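Local coordinates for aminopeptidase YwaD (Bacillus subtilis, PDB 6HC6), which is a secreted two-zinc aminopeptidase that removes N-terminal residues, such as arginine, lysine and leucine, from peptides, at residues Leu41-His47 and Glu272-Val276. Residue numbers count along the deposited sequence, not the author numbering.
With ACT (acetate ion), chain F; ACT (acetate ion), chain G.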
ATOM      1  N   LEU A  41      11.502  13.471 -23.872  1.00 41.26           N
ATOM      2  CA  LEU A  41      10.482  12.724 -23.140  1.00 31.21           C
ATOM      3  C   LEU A  41       9.676  13.726 -22.325  1.00 28.84           C
ATOM      4  O   LEU A  41      10.023  14.024 -21.172  1.00 32.86           O
ATOM      5  CB  LEU A  41      11.118  11.657 -22.256  1.00 33.41           C
ATOM      6  CG  LEU A  41      12.139  10.765 -22.960  1.00 41.24           C
ATOM      7  CD1 LEU A  41      12.990   9.989 -21.960  1.00 39.26           C
ATOM      8  CD2 LEU A  41      11.402   9.837 -23.903  1.00 45.82           C
ATOM      9  N   PRO A  42       8.591  14.276 -22.892  1.00 38.16           N
ATOM     10  CA  PRO A  42       7.847  15.397 -22.264  1.00 27.93           C
ATOM     11  C   PRO A  42       6.898  14.954 -21.156  1.00 27.58           C
ATOM     12  O   PRO A  42       5.672  15.060 -21.252  1.00 27.86           O
ATOM     13  CB  PRO A  42       7.106  16.008 -23.460  1.00 29.14           C
ATOM     14  CG  PRO A  42       6.882  14.858 -24.388  1.00 38.11           C
ATOM     15  CD  PRO A  42       8.097  13.965 -24.249  1.00 38.45           C
ATOM     16  N   PHE A  43       7.465  14.432 -20.070  1.00 25.04           N
ATOM     17  CA  PHE A  43       6.669  14.153 -18.880  1.00 22.81           C
ATOM     18  C   PHE A  43       6.143  15.468 -18.310  1.00 28.07           C
ATOM     19  O   PHE A  43       6.908  16.412 -18.108  1.00 28.39           O
ATOM     20  CB  PHE A  43       7.507  13.408 -17.832  1.00 22.27           C
ATOM     21  CG  PHE A  43       6.721  12.987 -16.617  1.00 23.43           C
ATOM     22  CD1 PHE A  43       6.447  13.896 -15.593  1.00 26.04           C
ATOM     23  CD2 PHE A  43       6.248  11.688 -16.491  1.00 20.81           C
ATOM     24  CE1 PHE A  43       5.709  13.515 -14.480  1.00 24.74           C
ATOM     25  CE2 PHE A  43       5.520  11.298 -15.382  1.00 20.49           C
ATOM     26  CZ  PHE A  43       5.243  12.206 -14.375  1.00 29.48           C
ATOM     27  N   LYS A  44       4.837  15.540 -18.062  1.00 24.43           N
ATOM     28  CA  LYS A  44       4.226  16.771 -17.559  1.00 26.83           C
ATOM     29  C   LYS A  44       3.522  16.483 -16.239  1.00 28.51           C
ATOM     30  O   LYS A  44       2.486  15.803 -16.206  1.00 26.26           O
ATOM     31  CB  LYS A  44       3.268  17.364 -18.583  1.00 33.63           C
ATOM     32  CG  LYS A  44       3.987  17.819 -19.848  1.00 35.80           C
ATOM     33  CD  LYS A  44       3.042  18.431 -20.838  1.00 36.52           C
ATOM     34  CE  LYS A  44       3.711  18.593 -22.197  1.00 35.44           C
ATOM     35  NZ  LYS A  44       2.821  19.328 -23.129  1.00 43.08           N
ATOM     36  N   ALA A  45       4.083  17.024 -15.158  1.00 25.44           N
ATOM     37  CA  ALA A  45       3.510  16.802 -13.833  1.00 24.70           C
ATOM     38  C   ALA A  45       2.090  17.350 -13.727  1.00 25.61           C
ATOM     39  O   ALA A  45       1.304  16.858 -12.910  1.00 25.41           O
ATOM     40  CB  ALA A  45       4.403  17.432 -12.759  1.00 21.71           C
ATOM     41  N   LYS A  46       1.729  18.356 -14.533  1.00 27.48           N
ATOM     42  CA  LYS A  46       0.360  18.866 -14.447  1.00 27.91           C
ATOM     43  C   LYS A  46      -0.646  17.769 -14.781  1.00 29.67           C
ATOM     44  O   LYS A  46      -1.715  17.691 -14.167  1.00 29.45           O
ATOM     45  CB  LYS A  46       0.166  20.085 -15.360  1.00 27.77           C
ATOM     46  CG  LYS A  46       0.198  19.792 -16.851  1.00 25.09           C
ATOM     47  CD  LYS A  46       0.050  21.062 -17.684  1.00 27.59           C
ATOM     48  CE  LYS A  46       0.084  20.730 -19.170  1.00 29.58           C
ATOM     49  NZ  LYS A  46       0.109  21.944 -20.044  1.00 31.42           N
ATOM     50  N   HIS A  47      -0.303  16.895 -15.733  1.00 26.88           N
ATOM     51  CA  HIS A  47      -1.169  15.762 -16.043  1.00 25.02           C
ATOM     52  C   HIS A  47      -1.294  14.833 -14.856  1.00 23.11           C
ATOM     53  O   HIS A  47      -2.385  14.331 -14.557  1.00 26.38           O
ATOM     54  CB  HIS A  47      -0.619  14.977 -17.226  1.00 21.43           C
ATOM     55  CG  HIS A  47      -0.608  15.741 -18.505  1.00 25.47           C
ATOM     56  ND1 HIS A  47       0.096  15.318 -19.610  1.00 32.89           N
ATOM     57  CD2 HIS A  47      -1.220  16.893 -18.862  1.00 33.61           C
ATOM     58  CE1 HIS A  47      -0.079  16.180 -20.596  1.00 35.19           C
ATOM     59  NE2 HIS A  47      -0.871  17.146 -20.167  1.00 33.95           N
ATOM     60  N   GLU A 272       1.164   8.962 -16.688  1.00 22.35           N
ATOM     61  CA  GLU A 272       1.800   9.969 -17.529  1.00 22.87           C
ATOM     62  C   GLU A 272       3.028   9.406 -18.226  1.00 26.10           C
ATOM     63  O   GLU A 272       3.314   9.770 -19.375  1.00 27.17           O
ATOM     64  CB  GLU A 272       2.161  11.202 -16.699  1.00 24.58           C
ATOM     65  CG  GLU A 272       2.974  12.242 -17.449  1.00 23.32           C
ATOM     66  CD  GLU A 272       2.209  12.926 -18.581  1.00 24.86           C
ATOM     67  OE1 GLU A 272       1.018  12.614 -18.817  1.00 28.57           O
ATOM     68  OE2 GLU A 272       2.814  13.779 -19.245  1.00 28.43           O
ATOM     69  N   MET A 273       3.759   8.500 -17.573  1.00 21.75           N
ATOM     70  CA  MET A 273       4.864   7.861 -18.278  1.00 24.86           C
ATOM     71  C   MET A 273       4.350   7.045 -19.455  1.00 23.67           C
ATOM     72  O   MET A 273       4.956   7.046 -20.534  1.00 23.96           O
ATOM     73  CB  MET A 273       5.678   6.979 -17.332  1.00 27.83           C
ATOM     74  CG  MET A 273       6.943   6.426 -17.987  1.00 31.90           C
ATOM     75  SD  MET A 273       7.631   5.048 -17.046  1.00 32.84           S
ATOM     76  CE  MET A 273       7.452   5.700 -15.353  1.00 23.71           C
ATOM     77  N   ALA A 274       3.225   6.348 -19.268  1.00 21.60           N
ATOM     78  CA  ALA A 274       2.625   5.614 -20.381  1.00 24.30           C
ATOM     79  C   ALA A 274       2.261   6.549 -21.529  1.00 23.65           C
ATOM     80  O   ALA A 274       2.426   6.197 -22.704  1.00 26.34           O
ATOM     81  CB  ALA A 274       1.395   4.855 -19.895  1.00 25.74           C
ATOM     82  N   ARG A 275       1.757   7.743 -21.213  1.00 23.65           N
ATOM     83  CA  ARG A 275       1.485   8.718 -22.266  1.00 23.42           C
ATOM     84  C   ARG A 275       2.761   9.120 -22.987  1.00 29.22           C
ATOM     85  O   ARG A 275       2.782   9.221 -24.222  1.00 33.73           O
ATOM     86  CB  ARG A 275       0.794   9.958 -21.692  1.00 27.26           C
ATOM     87  CG  ARG A 275       0.318  10.910 -22.797  1.00 29.82           C
ATOM     88  CD  ARG A 275      -0.052  12.289 -22.277  1.00 37.52           C
ATOM     89  NE  ARG A 275       1.103  13.024 -21.752  1.00 38.12           N
ATOM     90  CZ  ARG A 275       1.950  13.736 -22.490  1.00 40.57           C
ATOM     91  NH1 ARG A 275       1.793  13.824 -23.813  1.00 42.99           N
ATOM     92  NH2 ARG A 275       2.965  14.362 -21.903  1.00 38.10           N
ATOM     93  N   VAL A 276       3.839   9.359 -22.239  1.00 26.67           N
ATOM     94  CA  VAL A 276       5.093   9.759 -22.871  1.00 26.25           C
ATOM     95  C   VAL A 276       5.648   8.634 -23.736  1.00 26.29           C
ATOM     96  O   VAL A 276       6.116   8.865 -24.856  1.00 31.24           O
ATOM     97  CB  VAL A 276       6.121  10.192 -21.810  1.00 29.08           C
ATOM     98  CG1 VAL A 276       7.468  10.459 -22.491  1.00 30.60           C
ATOM     99  CG2 VAL A 276       5.634  11.436 -21.106  1.00 34.76           C
TER
HETATM  100  C   ACT F 503      -0.878  19.784 -23.049  1.00 60.27           C
HETATM  101  O   ACT F 503       0.209  20.404 -22.873  1.00 61.64           O
HETATM  102  OXT ACT F 503      -1.616  19.232 -22.186  1.00 59.27           O
HETATM  103  CH3 ACT F 503      -1.371  19.706 -24.540  1.00 56.28           C
HETATM  104  C   ACT G 504      -0.667  13.857 -26.160  1.00 54.72           C
HETATM  105  O   ACT G 504       0.353  13.165 -25.905  1.00 57.66           O
HETATM  106  OXT ACT G 504      -0.728  15.040 -26.607  1.00 60.00           O
HETATM  107  CH3 ACT G 504      -2.038  13.174 -25.892  1.00 51.91           C
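L41 sets its CB 3.8 Å from CG1 of V276, near the end of helix 260-277. P42, centre of an inverse gamma turn closed by F43 N and L41 O (2.8 Å), rests its ring on the same valine (CD to CG1 4.0 Å) and brings its carbonyl O to 2.9 Å from R275 NH2. E272 CG sits over one face of the F43 ring, 3.6 Å from its centroid, a CH-pi contact; helix 412-430 packs against F43 through D420 and T423, and Q416 hydrogen-bonds F43 O and A45 N. At K44, the N-cap, the backbone N donates to E272 OE2 (2.9 Å). H47 ND1 donates to E272 OE1 (3.0 Å). R275 grips the same carboxylate in a two-pronged i to i+3 salt bridge (NH2 to OE2 2.7 Å, NE to OE1 3.0 Å). Away from the zinc site, the buried E272 carboxylate thus joins the start of helix 45-59, partly through a His-carboxylate hydrogen bond, to helix 260-277 of the M28 peptidase alpha/beta fold.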